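Local coordinates for adhesion and penetration protein autotransporter (PDB 3SYJ), which promotes adherence to and invasion of host cells and self-association of bacteria, its passenger domain also carrying a probable serine protease, at residues A[60-65]-A[123-128]; A[96-101]-A[117-122]; A[898-903]-A[933-938]; A[906-911]-A[946-951]. All blocks are in the same frame, centred on the assembly; numbering follows the deposited sequence.

In the fold
From the N terminus, the chain first builds the peptidase S6 domain. Contact 1 closes a loop there from 60-65 to 123-128, and contact 2 (96-101 with 117-122) closes a shorter one within it. The two touch: Tyr96 OH of contact 2 probably hydrogen-bonds Glu127 OE1 of contact 1. The chain then winds through the long beta-helix, so contacts 3 and 4 come later, at the C-terminal end of the modelled chain. Their segments alternate in sequence, 898-903 and 906-911 followed by 933-938 and 946-951, so the two loops cross. Neighbouring strands 935-942 and 945-949 join them. Contacts 1 and 3 have centres about 95 Å apart.

Contact 1: residues A[60-65]-A[123-128]; sequences AALVEN and KFVTEA
Val125 N donates to Asn65 O over 2.8 Å in a nearly straight bond (168° at the hydrogen). The same oxygen receives a CA-H contact from Phe124, whose CA lies 3.6 Å from Asn65 O. Alongside this polar link, Leu62, its CG anti to the backbone N (chi1 -168°), and Val125 reach toward each other tip to tip. Leu62 CD1 is 3.7 Å from Val125 CG2, while Leu62 CD2 is 3.7 Å from Val125 CG1, so each leucine methyl meets a different valine methyl. Leu62 CD2 also comes to 3.6 Å from Ala128 O, where the loop curls round the end of the leucine. Asn65 CB approaches the Phe124 ring obliquely, 4.3 Å from Phe124 CD1. One step out, Asn65 N bonds Glu64 OE2 at 2.7 Å, meeting the carboxylate from above its plane and folding the glutamate back over its own backbone. The backbone of Leu62 is hydrogen-bonded to Val53 and Ile131. On the loop side, Phe124 O accepts from Ser405 OG and its side chain touches Ile407, while Lys123 NZ is hydrogen-bonded to Arg403 O and forms a salt bridge with Asp402. The contact thus joins strand 61-64 to the loop after strand 120-121 within the peptidase S6 domain, a chymotrypsin-like (clan PA) fold, at the seam where that domain sits on strand 403-407 of the beta-helix.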
loop_
_atom_site.group_PDB
_atom_site.type_symbol
_atom_site.label_atom_id
_atom_site.label_comp_id
_atom_site.label_asym_id
_atom_site.label_seq_id
_atom_site.Cartn_x
_atom_site.Cartn_y
_atom_site.Cartn_z
ATOM N N ALA A 60 67.391 -3.552 1.567
ATOM C CA ALA A 60 67.272 -3.495 3.032
ATOM C C ALA A 60 65.863 -3.690 3.572
ATOM O O ALA A 60 64.870 -3.525 2.855
ATOM C CB ALA A 60 67.868 -2.196 3.575
ATOM N N ALA A 61 65.785 -4.037 4.851
ATOM C CA ALA A 61 64.497 -4.256 5.487
ATOM C C ALA A 61 64.435 -3.553 6.841
ATOM O O ALA A 61 65.446 -3.426 7.537
ATOM C CB ALA A 61 64.221 -5.746 5.635
ATOM N N LEU A 62 63.242 -3.089 7.195
ATOM C CA LEU A 62 63.041 -2.297 8.405
ATOM C C LEU A 62 62.858 -3.197 9.633
ATOM O O LEU A 62 61.845 -3.884 9.760
ATOM C CB LEU A 62 61.832 -1.370 8.218
ATOM C CG LEU A 62 61.584 -0.254 9.242
ATOM C CD1 LEU A 62 62.677 0.816 9.211
ATOM C CD2 LEU A 62 60.225 0.362 8.990
ATOM N N VAL A 63 63.843 -3.191 10.531
ATOM C CA VAL A 63 63.819 -4.075 11.692
ATOM C C VAL A 63 63.523 -3.332 13.008
ATOM O O VAL A 63 63.262 -3.958 14.036
ATOM C CB VAL A 63 65.146 -4.872 11.830
ATOM C CG1 VAL A 63 65.410 -5.723 10.587
ATOM C CG2 VAL A 63 66.306 -3.932 12.076
ATOM N N GLU A 64 63.578 -2.004 12.975
ATOM C CA GLU A 64 63.130 -1.186 14.097
ATOM C C GLU A 64 62.665 0.140 13.520
ATOM O O GLU A 64 62.753 0.347 12.310
ATOM C CB GLU A 64 64.257 -0.970 15.104
ATOM C CG GLU A 64 63.894 -1.383 16.541
ATOM C CD GLU A 64 62.678 -0.644 17.103
ATOM O OE1 GLU A 64 61.789 -1.315 17.675
ATOM O OE2 GLU A 64 62.612 0.599 16.972
ATOM N N ASN A 65 62.175 1.037 14.372
ATOM C CA ASN A 65 61.650 2.314 13.905
ATOM C C ASN A 65 62.670 3.144 13.122
ATOM O O ASN A 65 62.315 3.829 12.160
ATOM C CB ASN A 65 61.062 3.115 15.072
ATOM C CG ASN A 65 59.863 2.429 15.703
ATOM O OD1 ASN A 65 59.723 2.402 16.932
ATOM N ND2 ASN A 65 58.990 1.864 14.866
ATOM N N LYS A 123 65.524 9.517 10.756
ATOM C CA LYS A 123 64.152 9.721 11.224
ATOM C C LYS A 123 63.448 8.405 11.532
ATOM O O LYS A 123 63.770 7.379 10.933
ATOM C CB LYS A 123 63.340 10.466 10.171
ATOM C CG LYS A 123 63.744 11.914 9.958
ATOM C CD LYS A 123 63.290 12.807 11.093
ATOM C CE LYS A 123 63.634 14.261 10.791
ATOM N NZ LYS A 123 63.103 15.197 11.828
ATOM N N PHE A 124 62.486 8.431 12.456
ATOM C CA PHE A 124 61.600 7.283 12.666
ATOM C C PHE A 124 60.809 7.056 11.384
ATOM O O PHE A 124 60.285 8.008 10.809
ATOM C CB PHE A 124 60.604 7.524 13.800
ATOM C CG PHE A 124 61.212 7.530 15.174
ATOM C CD1 PHE A 124 62.533 7.180 15.371
ATOM C CD2 PHE A 124 60.436 7.861 16.282
ATOM C CE1 PHE A 124 63.078 7.182 16.651
ATOM C CE2 PHE A 124 60.976 7.857 17.562
ATOM C CZ PHE A 124 62.296 7.520 17.747
ATOM N N VAL A 125 60.715 5.804 10.937
ATOM C CA VAL A 125 59.951 5.494 9.732
ATOM C C VAL A 125 58.467 5.367 10.054
ATOM O O VAL A 125 58.086 4.619 10.945
ATOM C CB VAL A 125 60.450 4.196 9.052
ATOM C CG1 VAL A 125 59.517 3.805 7.893
ATOM C CG2 VAL A 125 61.896 4.353 8.581
ATOM N N THR A 126 57.634 6.095 9.319
ATOM C CA THR A 126 56.204 6.154 9.615
ATOM C C THR A 126 55.349 5.292 8.679
ATOM O O THR A 126 54.226 4.927 9.018
ATOM C CB THR A 126 55.690 7.597 9.502
ATOM O OG1 THR A 126 56.026 8.115 8.206
ATOM C CG2 THR A 126 56.311 8.490 10.599
ATOM N N GLU A 127 55.873 4.978 7.496
ATOM C CA GLU A 127 55.069 4.355 6.439
ATOM C C GLU A 127 54.755 2.881 6.680
ATOM O O GLU A 127 53.817 2.343 6.099
ATOM C CB GLU A 127 55.750 4.522 5.072
ATOM C CG GLU A 127 55.717 5.938 4.489
ATOM C CD GLU A 127 56.749 6.870 5.110
ATOM O OE1 GLU A 127 57.588 6.383 5.894
ATOM O OE2 GLU A 127 56.713 8.093 4.814
ATOM N N ALA A 128 55.538 2.234 7.534
ATOM C CA ALA A 128 55.394 0.802 7.776
ATOM C C ALA A 128 55.887 0.407 9.166
ATOM O O ALA A 128 56.809 1.025 9.712
ATOM C CB ALA A 128 56.155 0.011 6.710
#

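Contact 2: residues A[96-101]-A[117-122]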
loop_
_atom_site.group_PDB
_atom_site.type_symbol
_atom_site.label_atom_id
_atom_site.label_comp_id
_atom_site.label_asym_id
_atom_site.label_seq_id
_atom_site.Cartn_x
_atom_site.Cartn_y
_atom_site.Cartn_z
ATOM N N TYR A 96 64.813 8.532 3.849
ATOM C CA TYR A 96 65.409 8.292 5.155
ATOM C C TYR A 96 66.914 8.117 5.002
ATOM O O TYR A 96 67.357 7.256 4.250
ATOM C CB TYR A 96 64.793 7.050 5.809
ATOM C CG TYR A 96 63.329 7.228 6.141
ATOM C CD1 TYR A 96 62.935 7.873 7.308
ATOM C CD2 TYR A 96 62.344 6.764 5.282
ATOM C CE1 TYR A 96 61.595 8.058 7.603
ATOM C CE2 TYR A 96 61.014 6.931 5.569
ATOM C CZ TYR A 96 60.643 7.585 6.729
ATOM O OH TYR A 96 59.316 7.755 7.003
ATOM N N LYS A 97 67.695 8.926 5.716
ATOM C CA LYS A 97 69.155 8.913 5.578
ATOM C C LYS A 97 69.868 8.042 6.602
ATOM O O LYS A 97 69.564 8.086 7.788
ATOM C CB LYS A 97 69.721 10.330 5.690
ATOM C CG LYS A 97 69.199 11.311 4.662
ATOM C CD LYS A 97 69.616 12.741 5.006
ATOM C CE LYS A 97 68.968 13.750 4.066
ATOM N NZ LYS A 97 69.367 15.149 4.391
ATOM N N ILE A 98 70.842 7.271 6.136
ATOM C CA ILE A 98 71.721 6.512 7.013
ATOM C C ILE A 98 72.686 7.462 7.730
ATOM O O ILE A 98 73.391 8.240 7.084
ATOM C CB ILE A 98 72.529 5.466 6.204
ATOM C CG1 ILE A 98 71.610 4.331 5.728
ATOM C CG2 ILE A 98 73.697 4.920 7.022
ATOM C CD1 ILE A 98 72.228 3.433 4.664
ATOM N N VAL A 99 72.716 7.398 9.059
ATOM C CA VAL A 99 73.590 8.257 9.851
ATOM C C VAL A 99 74.695 7.439 10.499
ATOM O O VAL A 99 75.668 7.984 11.009
ATOM C CB VAL A 99 72.805 9.013 10.946
ATOM C CG1 VAL A 99 71.696 9.841 10.314
ATOM C CG2 VAL A 99 72.226 8.043 11.967
ATOM N N LYS A 100 74.537 6.124 10.477
ATOM C CA LYS A 100 75.524 5.219 11.042
ATOM C C LYS A 100 75.282 3.838 10.449
ATOM O O LYS A 100 74.172 3.312 10.535
ATOM C CB LYS A 100 75.385 5.190 12.560
ATOM C CG LYS A 100 76.380 4.300 13.265
ATOM C CD LYS A 100 77.792 4.805 13.062
ATOM C CE LYS A 100 78.745 4.113 14.014
ATOM N NZ LYS A 100 80.163 4.311 13.626
ATOM N N ARG A 101 76.318 3.259 9.839
ATOM C CA ARG A 101 76.191 1.992 9.111
ATOM C C ARG A 101 76.180 0.778 10.028
ATOM O O ARG A 101 75.539 -0.226 9.730
ATOM C CB ARG A 101 77.319 1.840 8.088
ATOM C CG ARG A 101 77.454 3.018 7.146
ATOM C CD ARG A 101 78.050 2.605 5.814
ATOM N NE ARG A 101 77.431 3.375 4.745
ATOM C CZ ARG A 101 76.704 2.857 3.761
ATOM N NH1 ARG A 101 76.518 1.548 3.664
ATOM N NH2 ARG A 101 76.186 3.655 2.851
ATOM N N HIS A 117 75.561 -5.430 8.201
ATOM C CA HIS A 117 75.448 -4.171 8.940
ATOM C C HIS A 117 74.004 -3.784 9.306
ATOM O O HIS A 117 73.046 -4.229 8.669
ATOM C CB HIS A 117 76.188 -3.018 8.233
ATOM C CG HIS A 117 75.548 -2.555 6.959
ATOM N ND1 HIS A 117 76.199 -1.737 6.060
ATOM C CD2 HIS A 117 74.326 -2.798 6.428
ATOM C CE1 HIS A 117 75.403 -1.490 5.033
ATOM N NE2 HIS A 117 74.260 -2.122 5.231
ATOM N N ASN A 118 73.871 -2.958 10.344
ATOM C CA ASN A 118 72.575 -2.523 10.869
ATOM C C ASN A 118 72.449 -1.000 10.889
ATOM O O ASN A 118 72.507 -0.387 11.953
ATOM C CB ASN A 118 72.384 -3.044 12.289
ATOM C CG ASN A 118 71.530 -4.288 12.346
ATOM O OD1 ASN A 118 70.418 -4.313 11.820
ATOM N ND2 ASN A 118 72.033 -5.323 13.006
ATOM N N PRO A 119 72.278 -0.385 9.710
ATOM C CA PRO A 119 72.241 1.075 9.584
ATOM C C PRO A 119 71.163 1.732 10.439
ATOM O O PRO A 119 70.057 1.206 10.587
ATOM C CB PRO A 119 71.934 1.292 8.101
ATOM C CG PRO A 119 72.423 0.063 7.427
ATOM C CD PRO A 119 72.182 -1.057 8.406
ATOM N N ARG A 120 71.512 2.885 11.004
ATOM C CA ARG A 120 70.581 3.732 11.738
ATOM C C ARG A 120 70.152 4.864 10.803
ATOM O O ARG A 120 70.983 5.437 10.097
ATOM C CB ARG A 120 71.276 4.293 12.984
ATOM C CG ARG A 120 70.413 5.144 13.900
ATOM C CD ARG A 120 71.263 5.819 14.971
ATOM N NE ARG A 120 70.453 6.319 16.078
ATOM C CZ ARG A 120 70.809 7.321 16.881
ATOM N NH1 ARG A 120 71.967 7.943 16.706
ATOM N NH2 ARG A 120 69.999 7.707 17.859
ATOM N N LEU A 121 68.855 5.161 10.786
ATOM C CA LEU A 121 68.290 6.199 9.924
ATOM C C LEU A 121 68.112 7.494 10.708
ATOM O O LEU A 121 68.080 7.476 11.928
ATOM C CB LEU A 121 66.945 5.737 9.372
ATOM C CG LEU A 121 67.005 4.396 8.641
ATOM C CD1 LEU A 121 65.616 3.960 8.184
ATOM C CD2 LEU A 121 67.959 4.485 7.468
ATOM N N HIS A 122 67.996 8.617 10.012
ATOM C CA HIS A 122 67.937 9.899 10.697
ATOM C C HIS A 122 66.543 10.232 11.234
ATOM O O HIS A 122 66.407 11.106 12.088
ATOM C CB HIS A 122 68.516 11.036 9.833
ATOM C CG HIS A 122 67.558 11.608 8.832
ATOM N ND1 HIS A 122 66.915 10.840 7.885
ATOM C CD2 HIS A 122 67.164 12.887 8.610
ATOM C CE1 HIS A 122 66.153 11.615 7.136
ATOM N NE2 HIS A 122 66.283 12.862 7.556
#
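Val99 and Arg120 form the tight centre of this strand pair. Val99 N donates to Arg120 O over 2.8 Å at 170°, and Arg120 N returns a bond to Lys100 O at 2.7 Å. Packing is close here: Val99 CG1 presses to 3.4 Å from His122 CB, the two side chains crossing at about a right angle, while Val99 CG2 touches the extended chain of Arg120 near CD. On the face shared by Ile98 and Leu121, Ile98 CG1 lies 3.9 Å from Pro119 CB and 4.0 Å from Leu121 CD2. The strands run antiparallel, with Ile98 opposite Leu121 in a non-hydrogen-bonded pair and Lys100 opposite Arg120 in a hydrogen-bonded one; the register slips by one residue between them, a beta bulge in the three-stranded sheet 79-80, 96-100, 120-121 of the peptidase domain. Toward 117, Arg101 NH1 comes to the edge of the His117 ring, 3.5 Å from His117 CE1, while Arg101 NE is hydrogen-bonded to Ile329 O. The His117 side chain lies about 10 Å from that of Ser218, the probable active-site serine, and its ring is held by Asn103 and Tyr77. The other end is looser and reaches solvent through exposed Lys97: the bond from His122 N to Lys97 O is weak, and Lys97 CG sits over one face of the His122 imidazole, 4.2 Å from the ring centroid, as a CH-pi contact.

Contact 3: residues A[898-903]-A[933-938]; sequences KEPETL and GALRYK
Extended beyond CG (chi2 161°), Glu899 carries its carboxylate up to the turn at Gly933 and Ala934, while Leu935, with CG anti to its carbonyl carbon (chi1 -74°), sends its side chain across the glutamate at about a right angle. Glu899 OE1 accepts from Ala934 N over 3.0 Å in a nearly straight bond (169°) that reaches it from above the carboxylate plane. Gly933, with no side chain, lets the same oxygen settle 3.6 Å from its CA. Glu899 OE2 instead faces Leu935 CD1 at 3.7 Å. That methyl also packs 3.5 Å from Pro900 CD, proline and leucine sliding past each other in opposite directions. Pro900 meets Tyr937 tip to tip, with Pro900 CG 3.3 Å from Tyr937 OH; the hydroxyl has its polar partner in Tyr874 OH. Leu903 CD1 approaches Leu935 CD2 at 4.3 Å, a looser apolar contact. Between Pro900 and Leu903, Glu901 and Thr902 pack on Thr507 and Gln508 of the second subunit. The loop linking strands 887-895 and 906-911 thus lies against the start of strand 935-942, which runs between strands 930-932 and 945-949.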
loop_
_atom_site.group_PDB
_atom_site.type_symbol
_atom_site.label_atom_id
_atom_site.label_comp_id
_atom_site.label_asym_id
_atom_site.label_seq_id
_atom_site.Cartn_x
_atom_site.Cartn_y
_atom_site.Cartn_z
ATOM N N LYS A 898 -18.799 -23.217 -22.327
ATOM C CA LYS A 898 -19.930 -23.788 -23.033
ATOM C C LYS A 898 -20.522 -22.969 -24.176
ATOM O O LYS A 898 -20.289 -21.792 -24.285
ATOM N N GLU A 899 -21.333 -23.618 -25.001
ATOM C CA GLU A 899 -22.173 -22.960 -25.972
ATOM C C GLU A 899 -23.366 -22.290 -25.278
ATOM O O GLU A 899 -23.994 -22.875 -24.418
ATOM C CB GLU A 899 -22.624 -23.982 -26.992
ATOM C CG GLU A 899 -23.953 -23.765 -27.550
ATOM C CD GLU A 899 -24.160 -24.504 -28.845
ATOM O OE1 GLU A 899 -23.339 -25.324 -29.240
ATOM O OE2 GLU A 899 -25.148 -24.250 -29.489
ATOM N N PRO A 900 -23.670 -21.055 -25.641
ATOM C CA PRO A 900 -24.644 -20.305 -24.883
ATOM C C PRO A 900 -26.032 -20.897 -25.004
ATOM O O PRO A 900 -26.464 -21.250 -26.071
ATOM C CB PRO A 900 -24.579 -18.909 -25.487
ATOM C CG PRO A 900 -23.399 -18.896 -26.372
ATOM C CD PRO A 900 -23.056 -20.260 -26.711
ATOM N N GLU A 901 -26.712 -21.013 -23.880
ATOM C CA GLU A 901 -28.086 -21.519 -23.879
ATOM C C GLU A 901 -29.091 -20.396 -24.143
ATOM O O GLU A 901 -30.228 -20.445 -23.679
ATOM C CB GLU A 901 -28.403 -22.228 -22.558
ATOM C CG GLU A 901 -27.616 -23.521 -22.346
ATOM C CD GLU A 901 -27.750 -24.093 -20.936
ATOM O OE1 GLU A 901 -28.330 -23.410 -20.055
ATOM O OE2 GLU A 901 -27.269 -25.229 -20.711
ATOM N N THR A 902 -28.652 -19.386 -24.888
ATOM C CA THR A 902 -29.502 -18.273 -25.295
ATOM C C THR A 902 -28.780 -17.424 -26.339
ATOM O O THR A 902 -27.556 -17.487 -26.462
ATOM C CB THR A 902 -29.894 -17.378 -24.107
ATOM O OG1 THR A 902 -30.641 -16.253 -24.591
ATOM C CG2 THR A 902 -28.651 -16.880 -23.372
ATOM N N LEU A 903 -29.541 -16.634 -27.091
ATOM C CA LEU A 903 -28.964 -15.792 -28.136
ATOM C C LEU A 903 -28.969 -14.300 -27.789
ATOM O O LEU A 903 -30.014 -13.647 -27.789
ATOM C CB LEU A 903 -29.655 -16.034 -29.484
ATOM C CG LEU A 903 -28.942 -16.987 -30.453
ATOM C CD1 LEU A 903 -29.163 -18.457 -30.098
ATOM C CD2 LEU A 903 -29.385 -16.716 -31.883
ATOM N N GLY A 933 -19.096 -23.614 -29.619
ATOM C CA GLY A 933 -19.856 -24.773 -30.040
ATOM C C GLY A 933 -20.366 -24.548 -31.449
ATOM O O GLY A 933 -19.610 -24.141 -32.331
ATOM N N ALA A 934 -21.654 -24.797 -31.661
ATOM C CA ALA A 934 -22.253 -24.641 -32.981
ATOM C C ALA A 934 -22.523 -23.179 -33.319
ATOM O O ALA A 934 -22.897 -22.855 -34.448
ATOM C CB ALA A 934 -23.542 -25.445 -33.072
ATOM N N LEU A 935 -22.341 -22.298 -32.341
ATOM C CA LEU A 935 -22.668 -20.886 -32.523
ATOM C C LEU A 935 -21.491 -20.032 -32.999
ATOM O O LEU A 935 -20.440 -19.964 -32.358
ATOM C CB LEU A 935 -23.294 -20.306 -31.253
ATOM C CG LEU A 935 -24.735 -20.760 -31.004
ATOM C CD1 LEU A 935 -25.139 -20.524 -29.554
ATOM C CD2 LEU A 935 -25.702 -20.077 -31.973
ATOM N N ARG A 936 -21.699 -19.379 -34.135
ATOM C CA ARG A 936 -20.689 -18.564 -34.787
ATOM C C ARG A 936 -21.004 -17.080 -34.589
ATOM O O ARG A 936 -22.063 -16.598 -35.004
ATOM C CB ARG A 936 -20.661 -18.912 -36.277
ATOM C CG ARG A 936 -19.980 -17.900 -37.174
ATOM C CD ARG A 936 -18.473 -18.010 -37.092
ATOM N NE ARG A 936 -17.973 -19.369 -37.295
ATOM C CZ ARG A 936 -17.533 -19.847 -38.457
ATOM N NH1 ARG A 936 -17.545 -19.080 -39.541
ATOM N NH2 ARG A 936 -17.081 -21.092 -38.536
ATOM N N TYR A 937 -20.090 -16.360 -33.943
ATOM C CA TYR A 937 -20.250 -14.921 -33.747
ATOM C C TYR A 937 -19.250 -14.146 -34.597
ATOM O O TYR A 937 -18.106 -14.566 -34.769
ATOM C CB TYR A 937 -20.104 -14.541 -32.267
ATOM C CG TYR A 937 -21.150 -15.156 -31.365
ATOM C CD1 TYR A 937 -22.192 -14.393 -30.845
ATOM C CD2 TYR A 937 -21.100 -16.502 -31.033
ATOM C CE1 TYR A 937 -23.154 -14.961 -30.016
ATOM C CE2 TYR A 937 -22.052 -17.076 -30.210
ATOM C CZ TYR A 937 -23.075 -16.305 -29.705
ATOM O OH TYR A 937 -24.013 -16.895 -28.890
ATOM N N LYS A 938 -19.700 -13.021 -35.139
ATOM C CA LYS A 938 -18.840 -12.137 -35.905
ATOM C C LYS A 938 -18.854 -10.755 -35.256
ATOM O O LYS A 938 -19.617 -10.516 -34.321
ATOM C CB LYS A 938 -19.312 -12.051 -37.358
ATOM C CG LYS A 938 -19.135 -13.327 -38.174
ATOM C CD LYS A 938 -19.504 -13.063 -39.633
ATOM C CE LYS A 938 -19.251 -14.267 -40.521
ATOM N NZ LYS A 938 -17.814 -14.648 -40.506
#

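Contact 4: residues A[906-911]-A[946-951]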
loop_
_atom_site.group_PDB
_atom_site.type_symbol
_atom_site.label_atom_id
_atom_site.label_comp_id
_atom_site.label_asym_id
_atom_site.label_seq_id
_atom_site.Cartn_x
_atom_site.Cartn_y
_atom_site.Cartn_z
ATOM N N LEU A 906 -22.671 -9.886 -27.467
ATOM C CA LEU A 906 -21.647 -9.582 -26.479
ATOM C C LEU A 906 -20.892 -8.321 -26.878
ATOM O O LEU A 906 -20.156 -8.315 -27.865
ATOM C CB LEU A 906 -20.672 -10.748 -26.322
ATOM C CG LEU A 906 -19.667 -10.560 -25.189
ATOM C CD1 LEU A 906 -20.390 -10.250 -23.893
ATOM C CD2 LEU A 906 -18.791 -11.787 -25.031
ATOM N N THR A 907 -21.087 -7.250 -26.118
ATOM C CA THR A 907 -20.366 -6.009 -26.369
ATOM C C THR A 907 -18.887 -6.185 -26.022
ATOM O O THR A 907 -18.552 -6.694 -24.952
ATOM C CB THR A 907 -20.968 -4.834 -25.555
ATOM O OG1 THR A 907 -22.368 -4.718 -25.841
ATOM C CG2 THR A 907 -20.272 -3.518 -25.895
ATOM N N LEU A 908 -18.006 -5.782 -26.934
ATOM C CA LEU A 908 -16.570 -5.834 -26.683
ATOM C C LEU A 908 -16.007 -4.427 -26.517
ATOM O O LEU A 908 -15.256 -4.151 -25.579
ATOM C CB LEU A 908 -15.843 -6.572 -27.810
ATOM C CG LEU A 908 -16.058 -8.085 -27.838
ATOM C CD1 LEU A 908 -15.207 -8.726 -28.920
ATOM C CD2 LEU A 908 -15.753 -8.696 -26.477
ATOM N N VAL A 909 -16.386 -3.539 -27.430
ATOM C CA VAL A 909 -15.977 -2.146 -27.373
ATOM C C VAL A 909 -17.202 -1.255 -27.220
ATOM O O VAL A 909 -18.112 -1.293 -28.047
ATOM C CB VAL A 909 -15.225 -1.736 -28.647
ATOM C CG1 VAL A 909 -14.739 -0.302 -28.526
ATOM C CG2 VAL A 909 -14.056 -2.679 -28.900
ATOM N N GLU A 910 -17.224 -0.451 -26.163
ATOM C CA GLU A 910 -18.384 0.380 -25.864
ATOM C C GLU A 910 -18.016 1.839 -25.654
ATOM O O GLU A 910 -16.840 2.208 -25.641
ATOM C CB GLU A 910 -19.100 -0.140 -24.616
ATOM C CG GLU A 910 -18.221 -0.163 -23.373
ATOM C CD GLU A 910 -18.884 -0.846 -22.189
ATOM O OE1 GLU A 910 -20.114 -0.704 -22.024
ATOM O OE2 GLU A 910 -18.168 -1.519 -21.418
ATOM N N SER A 911 -19.036 2.668 -25.483
ATOM C CA SER A 911 -18.828 4.072 -25.175
ATOM C C SER A 911 -18.902 4.289 -23.669
ATOM O O SER A 911 -19.583 3.547 -22.959
ATOM C CB SER A 911 -19.878 4.926 -25.878
ATOM O OG SER A 911 -19.820 6.264 -25.422
ATOM N N PHE A 946 -19.310 -1.854 -30.659
ATOM C CA PHE A 946 -18.793 -3.024 -31.367
ATOM C C PHE A 946 -19.078 -4.305 -30.599
ATOM O O PHE A 946 -18.543 -4.522 -29.509
ATOM C CB PHE A 946 -17.294 -2.874 -31.650
ATOM C CG PHE A 946 -16.982 -1.803 -32.653
ATOM C CD1 PHE A 946 -16.809 -2.117 -33.987
ATOM C CD2 PHE A 946 -16.890 -0.476 -32.264
ATOM C CE1 PHE A 946 -16.535 -1.126 -34.918
ATOM C CE2 PHE A 946 -16.617 0.517 -33.187
ATOM C CZ PHE A 946 -16.439 0.192 -34.515
ATOM N N ARG A 947 -19.929 -5.149 -31.174
ATOM C CA ARG A 947 -20.400 -6.340 -30.482
ATOM C C ARG A 947 -20.157 -7.623 -31.269
ATOM O O ARG A 947 -19.996 -7.599 -32.492
ATOM C CB ARG A 947 -21.891 -6.210 -30.169
ATOM C CG ARG A 947 -22.287 -4.879 -29.573
ATOM C CD ARG A 947 -23.649 -4.959 -28.916
ATOM N NE ARG A 947 -23.946 -3.737 -28.178
ATOM C CZ ARG A 947 -24.720 -2.760 -28.638
ATOM N NH1 ARG A 947 -25.288 -2.876 -29.830
ATOM N NH2 ARG A 947 -24.936 -1.674 -27.904
ATOM N N LEU A 948 -20.116 -8.739 -30.543
ATOM C CA LEU A 948 -20.110 -10.068 -31.142
ATOM C C LEU A 948 -21.547 -10.479 -31.405
ATOM O O LEU A 948 -22.396 -10.442 -30.511
ATOM C CB LEU A 948 -19.444 -11.083 -30.218
ATOM C CG LEU A 948 -17.925 -11.001 -30.115
ATOM C CD1 LEU A 948 -17.399 -12.101 -29.207
ATOM C CD2 LEU A 948 -17.295 -11.083 -31.494
ATOM N N HIS A 949 -21.813 -10.883 -32.641
ATOM C CA HIS A 949 -23.175 -11.092 -33.094
ATOM C C HIS A 949 -23.310 -12.432 -33.809
ATOM O O HIS A 949 -22.395 -12.875 -34.501
ATOM C CB HIS A 949 -23.577 -9.939 -34.018
ATOM C CG HIS A 949 -25.009 -9.971 -34.449
ATOM N ND1 HIS A 949 -25.403 -9.702 -35.742
ATOM C CD2 HIS A 949 -26.143 -10.239 -33.758
ATOM C CE1 HIS A 949 -26.717 -9.799 -35.830
ATOM N NE2 HIS A 949 -27.191 -10.125 -34.640
ATOM N N ASN A 950 -24.455 -13.080 -33.621
ATOM C CA ASN A 950 -24.761 -14.321 -34.316
ATOM C C ASN A 950 -25.784 -14.091 -35.425
ATOM O O ASN A 950 -26.941 -13.777 -35.150
ATOM C CB ASN A 950 -25.287 -15.366 -33.335
ATOM C CG ASN A 950 -25.670 -16.659 -34.019
ATOM O OD1 ASN A 950 -25.153 -16.988 -35.087
ATOM N ND2 ASN A 950 -26.581 -17.404 -33.407
ATOM N N PRO A 951 -25.358 -14.240 -36.686
ATOM C CA PRO A 951 -26.242 -14.049 -37.842
ATOM C C PRO A 951 -27.392 -15.059 -37.863
ATOM O O PRO A 951 -28.543 -14.671 -38.086
ATOM C CB PRO A 951 -25.311 -14.286 -39.040
ATOM C CG PRO A 951 -23.933 -14.051 -38.506
ATOM C CD PRO A 951 -23.979 -14.551 -37.095
#
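A classic beta bulge sets Leu908 and Val909 together against Phe946, in the antiparallel pairing of strands 906-911 and 945-949 at the C-terminal end of the beta-helix. Phe946 O accepts two hydrogens, from Leu908 N at 2.9 Å and from Val909 N at 3.2 Å, both donors in its carbonyl plane. Phe946 N answers with a bond to Val909 O of 2.9 Å. Before the bulge the ladder is regular: Leu906 N donates to Leu948 O at 3.1 Å, and Leu948 N gives its hydrogen to Leu906 O at 2.7 Å. The extra residue shifts the register by one, yet Leu906, Val909, Phe946 and Leu948 all turn to the same buried face. There Val909 CB packs 3.8 Å from Phe946 CB, and Leu908 CD1 reaches in from the bulge to lie 3.7 Å from Leu948 CG, the two leucines crossing at a slant. The Phe946 ring goes on to an edge-to-face contact with Phe923, and strand 875-881 runs parallel to 906-911 on its other side. Thr907 and Arg947 occupy the opposite face, side by side and pointing the same way, as a non-hydrogen-bonded pair. The arginine chain is extended from CG to NE, and its NH2 makes a salt bridge with Glu945. Arg947 NE donates to Thr907 OG1 at 3.0 Å, bent to 140° at the hydrogen, with the hydroxyl oxygen only 3° out of the guanidinium plane.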